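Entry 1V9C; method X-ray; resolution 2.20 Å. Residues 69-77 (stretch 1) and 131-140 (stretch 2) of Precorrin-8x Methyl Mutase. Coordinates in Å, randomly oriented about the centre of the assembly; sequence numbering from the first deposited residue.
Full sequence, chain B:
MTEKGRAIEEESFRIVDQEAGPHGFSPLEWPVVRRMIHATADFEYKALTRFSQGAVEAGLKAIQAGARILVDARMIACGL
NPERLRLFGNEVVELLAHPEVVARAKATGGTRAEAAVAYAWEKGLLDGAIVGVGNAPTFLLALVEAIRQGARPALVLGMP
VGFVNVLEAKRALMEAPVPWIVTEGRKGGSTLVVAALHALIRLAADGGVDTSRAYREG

Stretch 1 69-77: ILVDARMIA
Stretch 2 131-140: VGVGNAPTFL

The two stretches follow the same plan, a short β-strand leading through a loop into a helix, and they lie side by side with their strands running in the same direction. Residues 69-71 and 131-133 are extended, with phi between -104° and -128° and psi between 115° and 161°; the strand axes approach to 4.6 Å and cross at -23°. The register pairs Leu 70 with Val 131 (CA to CA 4.8 Å) and Val 71 with Gly 132 (CA to CA 4.6 Å) as parallel bridges. Beyond them the chains diverge slightly, with CA of Asp 72 5.3 Å from CA of Val 133. The contact buries 431 Å², both sides summed.

Two backbone hydrogen bonds join the strands, and both use Gly 132. Its N donates to O of Leu 70 at 2.7 Å, almost linearly (173°), while its O accepts from N of Asp 72 at 3.1 Å and a more bent 140°. Gly 132 thus reaches the residues before and after its bridge partner, as expected for parallel strands. The same two carbonyls receive CA-H...O contacts: CA of Val 131 lies 3.3 Å from O of Leu 70, and CA of Val 71 lies 3.3 Å from O of Gly 132.

Past the strands, the carboxylate of Asp 72 accepts hydrogen bonds from the loop of the second stretch. Asp 72 (phi/psi -102°/16°) directs its CA-to-CB bond toward that loop, with chi1 p (77°) and chi2 -20°. OD1 accepts from N of Gly 134 at 3.1 Å and 174°, and from ND2 of Asn 135 at 2.9 Å, although the position of this amide nitrogen is less certain. OD2 accepts from N of Asn 135 at 2.8 Å and from N of Ala 136 at 2.6 Å; a weak bond from N of Gly 134 to OD2 spans 3.2 Å. Three successive backbone amides therefore converge on one carboxylate. The loop that presents them has phi/psi of -133°/7° at Gly 134, -142°/-32° at Asn 135 and -114°/97° at Ala 136, and Asn 135 adopts chi1 m (-43°) with chi2 -82°. Ala 136 is the N-cap residue of the helix entered at Pro 137, just as Ala 73 (-164°/141°) precedes the helix of the first stretch.

Van der Waals contacts complete the interface. Leu 70 (m, t) and Val 131 (t) project from the same face of the sheet and form an apolar pair, their CD1 and CG2 atoms 4.4 Å apart. Val 71 (m) points to the other face, where Gly 132 has no side chain; an ideal CB there would lie a tight 3.5 Å from CG1 of Val 71. Ile 76 (m, t), on the first helix, brings CD1 to 4.0 Å from N of Gly 134 and 4.1 Å from O of Gly 132. From the second helix, Phe 139 (chi1 t, chi2 70°) places CD2 4.0 Å from CB of Asp 72, which approaches the ring obliquely.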

ATOM      1  N   ILE B  69      13.177  11.538  -4.171  1.00 27.31           N
ATOM      2  CA  ILE B  69      12.720  10.189  -3.879  1.00 28.51           C
ATOM      3  C   ILE B  69      12.084   9.703  -5.170  1.00 25.01           C
ATOM      4  O   ILE B  69      11.096  10.263  -5.639  1.00 26.41           O
ATOM      5  CB  ILE B  69      11.702  10.209  -2.696  1.00 31.38           C
ATOM      6  CG1 ILE B  69      12.424  10.664  -1.420  1.00 30.37           C
ATOM      7  CG2 ILE B  69      11.060   8.838  -2.498  1.00 30.50           C
ATOM      8  CD1 ILE B  69      11.496  11.126  -0.317  1.00 30.80           C
ATOM      9  N   LEU B  70      12.681   8.681  -5.766  1.00 24.42           N
ATOM     10  CA  LEU B  70      12.177   8.131  -7.015  1.00 28.24           C
ATOM     11  C   LEU B  70      11.474   6.832  -6.663  1.00 27.28           C
ATOM     12  O   LEU B  70      12.043   5.974  -6.001  1.00 26.12           O
ATOM     13  CB  LEU B  70      13.338   7.859  -7.979  1.00 30.42           C
ATOM     14  CG  LEU B  70      14.406   8.954  -8.027  1.00 36.32           C
ATOM     15  CD1 LEU B  70      15.533   8.550  -8.964  1.00 41.05           C
ATOM     16  CD2 LEU B  70      13.778  10.241  -8.476  1.00 32.36           C
ATOM     17  N   VAL B  71      10.238   6.687  -7.111  1.00 28.14           N
ATOM     18  CA  VAL B  71       9.488   5.500  -6.775  1.00 29.81           C
ATOM     19  C   VAL B  71       8.903   4.813  -7.995  1.00 30.02           C
ATOM     20  O   VAL B  71       8.770   5.429  -9.060  1.00 29.54           O
ATOM     21  CB  VAL B  71       8.384   5.855  -5.732  1.00 27.46           C
ATOM     22  CG1 VAL B  71       9.036   6.426  -4.499  1.00 22.21           C
ATOM     23  CG2 VAL B  71       7.409   6.886  -6.299  1.00 23.99           C
ATOM     24  N   ASP B  72       8.555   3.539  -7.824  1.00 27.31           N
ATOM     25  CA  ASP B  72       8.011   2.717  -8.905  1.00 26.34           C
ATOM     26  C   ASP B  72       6.496   2.514  -8.888  1.00 27.98           C
ATOM     27  O   ASP B  72       5.983   1.605  -9.552  1.00 33.85           O
ATOM     28  CB  ASP B  72       8.687   1.350  -8.881  1.00 30.29           C
ATOM     29  CG  ASP B  72       8.142   0.453  -7.789  1.00 32.79           C
ATOM     30  OD1 ASP B  72       7.535   0.983  -6.834  1.00 32.70           O
ATOM     31  OD2 ASP B  72       8.326  -0.779  -7.884  1.00 36.69           O
ATOM     32  N   ALA B  73       5.779   3.332  -8.125  1.00 23.06           N
ATOM     33  CA  ALA B  73       4.327   3.215  -8.065  1.00 26.13           C
ATOM     34  C   ALA B  73       3.695   4.448  -7.458  1.00 24.66           C
ATOM     35  O   ALA B  73       4.222   5.028  -6.501  1.00 23.87           O
ATOM     36  CB  ALA B  73       3.908   1.972  -7.265  1.00 21.77           C
ATOM     37  N   ARG B  74       2.555   4.838  -8.017  1.00 27.95           N
ATOM     38  CA  ARG B  74       1.819   6.002  -7.539  1.00 29.14           C
ATOM     39  C   ARG B  74       1.375   5.845  -6.083  1.00 26.38           C
ATOM     40  O   ARG B  74       1.394   6.816  -5.323  1.00 20.59           O
ATOM     41  CB  ARG B  74       0.614   6.249  -8.440  1.00 32.67           C
ATOM     42  CG  ARG B  74      -0.195   5.007  -8.698  1.00 48.01           C
ATOM     43  CD  ARG B  74      -0.963   5.114 -10.000  1.00 56.51           C
ATOM     44  NE  ARG B  74      -1.729   3.902 -10.267  1.00 60.45           N
ATOM     45  CZ  ARG B  74      -2.142   3.538 -11.475  1.00 64.88           C
ATOM     46  NH1 ARG B  74      -1.861   4.295 -12.530  1.00 65.93           N
ATOM     47  NH2 ARG B  74      -2.830   2.416 -11.627  1.00 65.72           N
ATOM     48  N   MET B  75       1.001   4.626  -5.687  1.00 25.18           N
ATOM     49  CA  MET B  75       0.579   4.385  -4.303  1.00 22.48           C
ATOM     50  C   MET B  75       1.660   4.879  -3.350  1.00 19.72           C
ATOM     51  O   MET B  75       1.365   5.459  -2.307  1.00 17.66           O
ATOM     52  CB  MET B  75       0.317   2.889  -4.047  1.00 28.79           C
ATOM     53  CG  MET B  75      -1.012   2.402  -4.580  1.00 32.88           C
ATOM     54  SD  MET B  75      -1.492   0.782  -3.928  1.00 38.59           S
ATOM     55  CE  MET B  75      -2.186   1.217  -2.352  1.00 35.60           C
ATOM     56  N   ILE B  76       2.913   4.632  -3.705  1.00 11.09           N
ATOM     57  CA  ILE B  76       4.023   5.104  -2.882  1.00 15.94           C
ATOM     58  C   ILE B  76       4.071   6.634  -2.892  1.00 24.04           C
ATOM     59  O   ILE B  76       4.185   7.271  -1.839  1.00 22.80           O
ATOM     60  CB  ILE B  76       5.371   4.552  -3.408  1.00 17.08           C
ATOM     61  CG1 ILE B  76       5.406   3.036  -3.178  1.00 19.00           C
ATOM     62  CG2 ILE B  76       6.542   5.260  -2.750  1.00 12.26           C
ATOM     63  CD1 ILE B  76       6.666   2.364  -3.659  1.00  9.27           C
ATOM     64  N   ALA B  77       3.966   7.218  -4.086  1.00 25.70           N
ATOM     65  CA  ALA B  77       3.999   8.666  -4.224  1.00 28.19           C
ATOM     66  C   ALA B  77       2.896   9.295  -3.394  1.00 30.93           C
ATOM     67  O   ALA B  77       3.150  10.220  -2.628  1.00 30.89           O
ATOM     68  CB  ALA B  77       3.836   9.064  -5.681  1.00 29.76           C
ATOM     69  N   VAL B 131      15.850   5.602  -3.862  1.00 27.64           N
ATOM     70  CA  VAL B 131      14.952   4.898  -4.761  1.00 28.54           C
ATOM     71  C   VAL B 131      14.069   3.911  -4.019  1.00 28.71           C
ATOM     72  O   VAL B 131      14.556   3.076  -3.264  1.00 28.62           O
ATOM     73  CB  VAL B 131      15.737   4.140  -5.844  1.00 28.91           C
ATOM     74  CG1 VAL B 131      14.768   3.517  -6.835  1.00 29.37           C
ATOM     75  CG2 VAL B 131      16.684   5.105  -6.563  1.00 29.18           C
ATOM     76  N   GLY B 132      12.763   4.021  -4.242  1.00 26.70           N
ATOM     77  CA  GLY B 132      11.819   3.145  -3.575  1.00 22.54           C
ATOM     78  C   GLY B 132      11.104   2.227  -4.538  1.00 23.13           C
ATOM     79  O   GLY B 132      10.337   2.676  -5.395  1.00 23.14           O
ATOM     80  N   VAL B 133      11.352   0.932  -4.397  1.00 17.93           N
ATOM     81  CA  VAL B 133      10.712  -0.054  -5.256  1.00 20.66           C
ATOM     82  C   VAL B 133       9.867  -1.013  -4.415  1.00 21.83           C
ATOM     83  O   VAL B 133      10.381  -1.705  -3.539  1.00 20.29           O
ATOM     84  CB  VAL B 133      11.770  -0.860  -6.063  1.00 22.85           C
ATOM     85  CG1 VAL B 133      11.086  -1.805  -7.042  1.00 22.19           C
ATOM     86  CG2 VAL B 133      12.688   0.100  -6.805  1.00 28.34           C
ATOM     87  N   GLY B 134       8.567  -1.037  -4.677  1.00 23.05           N
ATOM     88  CA  GLY B 134       7.697  -1.926  -3.940  1.00 23.35           C
ATOM     89  C   GLY B 134       6.775  -2.662  -4.887  1.00 25.33           C
ATOM     90  O   GLY B 134       5.881  -3.387  -4.447  1.00 29.13           O
ATOM     91  N   ASN B 135       6.995  -2.503  -6.191  1.00 22.67           N
ATOM     92  CA  ASN B 135       6.118  -3.127  -7.172  1.00 27.18           C
ATOM     93  C   ASN B 135       6.701  -3.701  -8.459  1.00 28.49           C
ATOM     94  O   ASN B 135       6.168  -4.665  -8.988  1.00 33.36           O
ATOM     95  CB  ASN B 135       5.031  -2.121  -7.544  1.00 33.64           C
ATOM     96  CG  ASN B 135       4.496  -1.390  -6.331  1.00 42.28           C
ATOM     97  OD1 ASN B 135       3.632  -1.896  -5.618  1.00 50.36           O
ATOM     98  ND2 ASN B 135       5.043  -0.209  -6.065  1.00 44.22           N
ATOM     99  N   ALA B 136       7.771  -3.112  -8.982  1.00 32.37           N
ATOM    100  CA  ALA B 136       8.325  -3.590 -10.252  1.00 35.21           C
ATOM    101  C   ALA B 136       9.714  -4.194 -10.158  1.00 34.40           C
ATOM    102  O   ALA B 136      10.704  -3.472 -10.164  1.00 33.44           O
ATOM    103  CB  ALA B 136       8.329  -2.453 -11.270  1.00 35.65           C
ATOM    104  N   PRO B 137       9.799  -5.535 -10.070  1.00 37.09           N
ATOM    105  CA  PRO B 137      11.066  -6.274  -9.976  1.00 37.23           C
ATOM    106  C   PRO B 137      11.991  -5.984 -11.161  1.00 37.64           C
ATOM    107  O   PRO B 137      13.197  -5.809 -10.988  1.00 38.63           O
ATOM    108  CB  PRO B 137      10.619  -7.739  -9.968  1.00 38.13           C
ATOM    109  CG  PRO B 137       9.263  -7.680  -9.361  1.00 41.03           C
ATOM    110  CD  PRO B 137       8.657  -6.465 -10.035  1.00 39.83           C
ATOM    111  N   THR B 138      11.421  -5.953 -12.363  1.00 37.28           N
ATOM    112  CA  THR B 138      12.214  -5.697 -13.558  1.00 41.25           C
ATOM    113  C   THR B 138      12.797  -4.289 -13.477  1.00 41.56           C
ATOM    114  O   THR B 138      13.802  -3.977 -14.112  1.00 43.50           O
ATOM    115  CB  THR B 138      11.370  -5.830 -14.852  1.00 39.85           C
ATOM    116  OG1 THR B 138      10.425  -4.762 -14.922  1.00 47.40           O
ATOM    117  CG2 THR B 138      10.623  -7.154 -14.873  1.00 41.42           C
ATOM    118  N   PHE B 139      12.160  -3.434 -12.690  1.00 39.07           N
ATOM    119  CA  PHE B 139      12.663  -2.083 -12.534  1.00 40.02           C
ATOM    120  C   PHE B 139      13.936  -2.144 -11.683  1.00 37.18           C
ATOM    121  O   PHE B 139      14.930  -1.496 -11.989  1.00 37.75           O
ATOM    122  CB  PHE B 139      11.620  -1.197 -11.848  1.00 41.07           C
ATOM    123  CG  PHE B 139      12.117   0.188 -11.535  1.00 39.96           C
ATOM    124  CD1 PHE B 139      12.352   1.102 -12.554  1.00 35.11           C
ATOM    125  CD2 PHE B 139      12.371   0.567 -10.222  1.00 39.30           C
ATOM    126  CE1 PHE B 139      12.833   2.377 -12.273  1.00 37.72           C
ATOM    127  CE2 PHE B 139      12.856   1.848  -9.927  1.00 41.94           C
ATOM    128  CZ  PHE B 139      13.087   2.753 -10.954  1.00 36.26           C
ATOM    129  N   LEU B 140      13.892  -2.938 -10.622  1.00 34.15           N
ATOM    130  CA  LEU B 140      15.030  -3.084  -9.716  1.00 34.74           C
ATOM    131  C   LEU B 140      16.215  -3.752 -10.418  1.00 35.49           C
ATOM    132  O   LEU B 140      17.368  -3.510 -10.077  1.00 30.75           O
ATOM    133  CB  LEU B 140      14.618  -3.904  -8.493  1.00 29.64           C
ATOM    134  CG  LEU B 140      15.675  -4.023  -7.396  1.00 30.37           C
ATOM    135  CD1 LEU B 140      16.105  -2.627  -6.942  1.00 32.31           C
ATOM    136  CD2 LEU B 140      15.100  -4.811  -6.232  1.00 27.73           C
TER